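Local coordinates for protein Rho guanine nucleotide exchange factor 3 (Mus musculus, PDB 2Z0Q) that acts as a guanine nucleotide exchange factor for the small GTPases RhoA and RhoB, represented here by its DH-PH domain fragment, at residues A[276-288]-A[334-346]. Sequence-based numbering, arbitrary orientation.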
loop_
_atom_site.group_PDB
_atom_site.type_symbol
_atom_site.label_atom_id
_atom_site.label_comp_id
_atom_site.label_asym_id
_atom_site.label_seq_id
_atom_site.Cartn_x
_atom_site.Cartn_y
_atom_site.Cartn_z
ATOM N N ILE A 276 12.486 -8.696 19.507
ATOM C CA ILE A 276 13.824 -8.131 19.597
ATOM C C ILE A 276 13.779 -6.588 19.631
ATOM O O ILE A 276 13.426 -5.946 18.644
ATOM C CB ILE A 276 14.703 -8.581 18.383
ATOM C CG1 ILE A 276 14.854 -10.115 18.410
ATOM C CG2 ILE A 276 16.066 -7.857 18.401
ATOM C CD1 ILE A 276 15.460 -10.640 17.130
ATOM N N PRO A 277 14.148 -5.980 20.768
ATOM C CA PRO A 277 14.145 -4.508 20.869
ATOM C C PRO A 277 15.110 -3.968 19.833
ATOM O O PRO A 277 16.184 -4.540 19.645
ATOM C CB PRO A 277 14.642 -4.240 22.302
ATOM C CG PRO A 277 14.305 -5.455 23.055
ATOM C CD PRO A 277 14.524 -6.607 22.034
ATOM N N VAL A 278 14.739 -2.884 19.155
ATOM C CA VAL A 278 15.596 -2.315 18.126
ATOM C C VAL A 278 16.944 -1.857 18.698
ATOM O O VAL A 278 17.952 -1.964 18.002
ATOM C CB VAL A 278 14.868 -1.143 17.378
ATOM C CG1 VAL A 278 15.842 -0.312 16.561
ATOM C CG2 VAL A 278 13.800 -1.755 16.407
ATOM N N LYS A 279 16.977 -1.404 19.956
ATOM C CA LYS A 279 18.251 -0.959 20.564
ATOM C C LYS A 279 19.246 -2.123 20.700
ATOM O O LYS A 279 20.454 -1.893 20.821
ATOM C CB LYS A 279 18.034 -0.371 21.966
ATOM C CG LYS A 279 17.478 -1.358 22.974
ATOM C CD LYS A 279 17.590 -0.858 24.431
ATOM C CE LYS A 279 17.203 -1.988 25.420
ATOM N NZ LYS A 279 17.528 -1.633 26.839
ATOM N N ASP A 280 18.732 -3.353 20.707
ATOM C CA ASP A 280 19.585 -4.543 20.844
ATOM C C ASP A 280 19.626 -5.391 19.567
ATOM O O ASP A 280 20.065 -6.538 19.596
ATOM C CB ASP A 280 19.080 -5.442 21.969
ATOM C CG ASP A 280 18.904 -4.702 23.288
ATOM O OD1 ASP A 280 19.837 -3.983 23.697
ATOM O OD2 ASP A 280 17.826 -4.865 23.907
ATOM N N LEU A 281 19.155 -4.856 18.455
ATOM C CA LEU A 281 19.106 -5.649 17.224
ATOM C C LEU A 281 20.392 -5.455 16.407
ATOM O O LEU A 281 20.691 -4.349 15.966
ATOM C CB LEU A 281 17.866 -5.225 16.419
ATOM C CG LEU A 281 17.416 -5.947 15.139
ATOM C CD1 LEU A 281 16.122 -5.316 14.602
ATOM C CD2 LEU A 281 18.526 -5.819 14.090
ATOM N N THR A 282 21.145 -6.531 16.204
ATOM C CA THR A 282 22.376 -6.450 15.408
ATOM C C THR A 282 21.994 -6.907 13.978
ATOM O O THR A 282 21.489 -8.013 13.787
ATOM C CB THR A 282 23.452 -7.389 15.976
ATOM O OG1 THR A 282 23.809 -6.975 17.312
ATOM C CG2 THR A 282 24.695 -7.361 15.081
ATOM N N LEU A 283 22.226 -6.034 13.003
ATOM C CA LEU A 283 21.874 -6.281 11.612
ATOM C C LEU A 283 23.144 -6.501 10.822
ATOM O O LEU A 283 24.059 -5.677 10.889
ATOM C CB LEU A 283 21.142 -5.049 11.030
ATOM C CG LEU A 283 20.887 -5.079 9.526
ATOM C CD1 LEU A 283 19.863 -6.187 9.165
ATOM C CD2 LEU A 283 20.319 -3.718 9.099
ATOM N N GLU A 284 23.218 -7.602 10.098
ATOM C CA GLU A 284 24.403 -7.895 9.277
ATOM C C GLU A 284 23.971 -8.250 7.868
ATOM O O GLU A 284 23.083 -9.060 7.669
ATOM C CB GLU A 284 25.205 -9.048 9.912
ATOM C CG GLU A 284 25.815 -8.590 11.239
ATOM C CD GLU A 284 26.395 -9.717 12.092
ATOM O OE1 GLU A 284 25.873 -10.837 12.031
ATOM O OE2 GLU A 284 27.359 -9.436 12.870
ATOM N N ASP A 285 24.588 -7.632 6.882
ATOM C CA ASP A 285 24.229 -7.920 5.500
ATOM C C ASP A 285 24.923 -9.200 5.110
ATOM O O ASP A 285 26.074 -9.413 5.510
ATOM C CB ASP A 285 24.743 -6.778 4.615
ATOM C CG ASP A 285 24.238 -6.850 3.197
ATOM O OD1 ASP A 285 23.661 -7.873 2.804
ATOM O OD2 ASP A 285 24.433 -5.844 2.474
ATOM N N LEU A 286 24.254 -10.069 4.363
ATOM C CA LEU A 286 24.901 -11.288 3.886
ATOM C C LEU A 286 25.052 -11.190 2.370
ATOM O O LEU A 286 24.110 -10.843 1.689
ATOM C CB LEU A 286 24.076 -12.526 4.189
ATOM C CG LEU A 286 24.061 -12.988 5.646
ATOM C CD1 LEU A 286 23.684 -11.843 6.533
ATOM C CD2 LEU A 286 23.017 -14.102 5.814
ATOM N N GLN A 287 26.228 -11.514 1.857
ATOM C CA GLN A 287 26.426 -11.496 0.407
ATOM C C GLN A 287 25.709 -12.721 -0.164
ATOM O O GLN A 287 25.516 -13.712 0.527
ATOM C CB GLN A 287 27.916 -11.593 0.072
ATOM C CG GLN A 287 28.717 -10.369 0.434
ATOM C CD GLN A 287 30.166 -10.517 -0.004
ATOM O OE1 GLN A 287 30.887 -11.405 0.469
ATOM N NE2 GLN A 287 30.593 -9.659 -0.914
ATOM N N ASP A 288 25.327 -12.677 -1.436
ATOM C CA ASP A 288 24.670 -13.817 -2.005
ATOM C C ASP A 288 25.612 -15.014 -1.960
ATOM O O ASP A 288 26.794 -14.899 -2.281
ATOM C CB ASP A 288 24.239 -13.543 -3.454
ATOM C CG ASP A 288 23.201 -12.454 -3.544
ATOM O OD1 ASP A 288 22.563 -12.145 -2.520
ATOM O OD2 ASP A 288 23.008 -11.917 -4.657
ATOM N N LYS A 334 15.163 -6.331 -0.268
ATOM C CA LYS A 334 16.230 -6.526 0.725
ATOM C C LYS A 334 16.781 -5.169 1.159
ATOM O O LYS A 334 16.930 -4.894 2.354
ATOM C CB LYS A 334 17.368 -7.393 0.171
ATOM C CG LYS A 334 18.633 -7.298 1.097
ATOM C CD LYS A 334 19.649 -8.400 0.798
ATOM C CE LYS A 334 21.043 -8.010 1.368
ATOM N NZ LYS A 334 22.002 -9.141 1.166
ATOM N N GLN A 335 17.056 -4.281 0.193
ATOM C CA GLN A 335 17.554 -2.956 0.563
ATOM C C GLN A 335 16.548 -2.191 1.434
ATOM O O GLN A 335 16.953 -1.522 2.374
ATOM C CB GLN A 335 17.912 -2.118 -0.702
ATOM C CG GLN A 335 18.735 -0.846 -0.387
ATOM C CD GLN A 335 20.100 -1.162 0.227
ATOM O OE1 GLN A 335 20.834 -2.007 -0.291
ATOM N NE2 GLN A 335 20.442 -0.481 1.314
ATOM N N GLN A 336 15.250 -2.295 1.113
ATOM C CA GLN A 336 14.188 -1.628 1.880
ATOM C C GLN A 336 14.263 -2.050 3.346
ATOM O O GLN A 336 14.198 -1.231 4.248
ATOM C CB GLN A 336 12.807 -2.000 1.315
ATOM C CG GLN A 336 12.566 -1.619 -0.171
ATOM C CD GLN A 336 11.149 -1.995 -0.649
ATOM O OE1 GLN A 336 10.771 -3.184 -0.690
ATOM N NE2 GLN A 336 10.353 -0.970 -1.006
ATOM N N TRP A 337 14.388 -3.356 3.573
ATOM C CA TRP A 337 14.528 -3.880 4.934
ATOM C C TRP A 337 15.780 -3.349 5.614
ATOM O O TRP A 337 15.740 -2.914 6.757
ATOM C CB TRP A 337 14.544 -5.411 4.919
ATOM C CG TRP A 337 13.166 -6.000 4.998
ATOM C CD1 TRP A 337 12.434 -6.548 3.982
ATOM C CD2 TRP A 337 12.341 -6.060 6.164
ATOM N NE1 TRP A 337 11.197 -6.949 4.457
ATOM C CE2 TRP A 337 11.121 -6.660 5.786
ATOM C CE3 TRP A 337 12.517 -5.669 7.491
ATOM C CZ2 TRP A 337 10.080 -6.871 6.701
ATOM C CZ3 TRP A 337 11.485 -5.874 8.397
ATOM C CH2 TRP A 337 10.284 -6.475 7.990
ATOM N N LEU A 338 16.916 -3.413 4.923
ATOM C CA LEU A 338 18.139 -2.880 5.516
ATOM C C LEU A 338 17.968 -1.385 5.863
ATOM O O LEU A 338 18.300 -0.952 6.973
ATOM C CB LEU A 338 19.319 -3.058 4.530
ATOM C CG LEU A 338 19.764 -4.474 4.181
ATOM C CD1 LEU A 338 21.064 -4.389 3.336
ATOM C CD2 LEU A 338 20.046 -5.263 5.446
ATOM N N ASN A 339 17.434 -0.599 4.916
ATOM C CA ASN A 339 17.245 0.844 5.163
ATOM C C ASN A 339 16.339 1.092 6.377
ATOM O O ASN A 339 16.689 1.859 7.266
ATOM C CB ASN A 339 16.626 1.548 3.937
ATOM C CG ASN A 339 17.498 1.478 2.691
ATOM O OD1 ASN A 339 18.705 1.219 2.753
ATOM N ND2 ASN A 339 16.881 1.740 1.534
ATOM N N CYS A 340 15.180 0.417 6.436
ATOM C CA CYS A 340 14.257 0.625 7.561
ATOM C C CYS A 340 14.801 0.222 8.916
ATOM O O CYS A 340 14.603 0.914 9.896
ATOM C CB CYS A 340 12.927 -0.089 7.310
ATOM S SG CYS A 340 11.989 0.654 5.974
ATOM N N ILE A 341 15.473 -0.922 8.992
ATOM C CA ILE A 341 16.029 -1.314 10.254
ATOM C C ILE A 341 17.127 -0.313 10.686
ATOM O O ILE A 341 17.193 0.103 11.834
ATOM C CB ILE A 341 16.622 -2.737 10.172
ATOM C CG1 ILE A 341 15.489 -3.736 9.877
ATOM C CG2 ILE A 341 17.345 -3.093 11.513
ATOM C CD1 ILE A 341 15.984 -5.156 9.667
ATOM N N ARG A 342 18.007 0.054 9.772
ATOM C CA ARG A 342 19.053 1.014 10.138
ATOM C C ARG A 342 18.457 2.367 10.568
ATOM O O ARG A 342 18.932 2.977 11.522
ATOM C CB ARG A 342 20.036 1.209 8.973
ATOM C CG ARG A 342 20.905 -0.020 8.727
ATOM C CD ARG A 342 21.629 0.021 7.424
ATOM N NE ARG A 342 22.526 -1.124 7.281
ATOM C CZ ARG A 342 22.908 -1.628 6.120
ATOM N NH1 ARG A 342 22.467 -1.098 4.987
ATOM N NH2 ARG A 342 23.749 -2.652 6.089
ATOM N N GLN A 343 17.400 2.797 9.887
ATOM C CA GLN A 343 16.759 4.070 10.192
ATOM C C GLN A 343 16.119 4.015 11.566
ATOM O O GLN A 343 16.260 4.942 12.363
ATOM C CB GLN A 343 15.742 4.426 9.102
ATOM C CG GLN A 343 15.008 5.754 9.353
ATOM C CD GLN A 343 15.971 6.958 9.329
ATOM O OE1 GLN A 343 16.594 7.249 8.298
ATOM N NE2 GLN A 343 16.111 7.639 10.469
ATOM N N ALA A 344 15.434 2.904 11.875
ATOM C CA ALA A 344 14.843 2.768 13.201
ATOM C C ALA A 344 15.938 2.755 14.284
ATOM O O ALA A 344 15.769 3.347 15.354
ATOM C CB ALA A 344 13.966 1.475 13.276
ATOM N N LYS A 345 17.064 2.085 14.035
ATOM C CA LYS A 345 18.133 2.062 15.039
ATOM C C LYS A 345 18.631 3.512 15.151
ATOM O O LYS A 345 19.075 3.952 16.213
ATOM C CB LYS A 345 19.285 1.114 14.632
ATOM C CG LYS A 345 18.962 -0.381 14.807
ATOM C CD LYS A 345 20.160 -1.290 14.470
ATOM C CE LYS A 345 21.287 -1.168 15.514
ATOM N NZ LYS A 345 20.966 -1.659 16.890
ATOM N N GLU A 346 18.510 4.221 14.026
ATOM C CA GLU A 346 18.827 5.650 13.866
ATOM C C GLU A 346 20.230 6.048 13.456
ATOM O O GLU A 346 20.844 6.891 14.167
ATOM C CB GLU A 346 18.409 6.426 15.113
ATOM C CG GLU A 346 16.906 6.448 15.289
ATOM C CD GLU A 346 16.493 6.929 16.659
ATOM O OE1 GLU A 346 16.676 8.132 16.938
ATOM O OE2 GLU A 346 15.996 6.105 17.460
HETATM O O HOH W 1 22.917 -1.645 18.964
HETATM O O HOH W 2 24.152 -3.098 9.338
HETATM O O HOH W 3 25.066 -3.353 3.829
HETATM O O HOH W 4 22.354 -9.472 -1.673
#
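L283 reaches from strand 282-285 onto helix 331-345, and its two methyls share L338 and I341: CD1 meets CD2 of L338 at 3.8 Å, the side chains crossing at about a right angle, whereas CD2 lies against CG2 of I341 and alone extends to R342, over its CG. Touching three helix residues together suits a forked, apolar leucine end. CD2 of L281 meets CG2 of I341 at 3.9 Å, so the beta-branch of I341 serves two leucines.

One lysine lies at each end of the contact and bonds the strand-side chain. K345 first lays its CG against CG1 of V278 (3.6 Å), then bends at chi3 and chi4 (70° and 66°), which curls the ammonium back onto the turn. There K345 NZ donates to V278 O at 3.2 Å, nearly in line with the C=O. K345 NZ also donates to L281 O at 2.9 Å, tilted from that carbonyl plane, while a water links it to K279 O; a long, flexible cation suits a turn whose carbonyls converge. K334, by contrast, is extended and crosses D285 at about a right angle, a reach that brings its cation to the carboxylate: NZ makes a salt bridge to OD1 of D285 at 2.7 Å, nearly along the C-O axis, as well as a hydrogen bond to F310 O. OD2 of D285 lies against L338 CD1. Waters at the edge of the R342 guanidinium join it to L283 O and D285 OD2.

Strand and helix run roughly antiparallel, at 150°, with I341 also touching L250 of strand 245-251: this is the C-terminal helix of a PH domain packing against its curved beta-sheet.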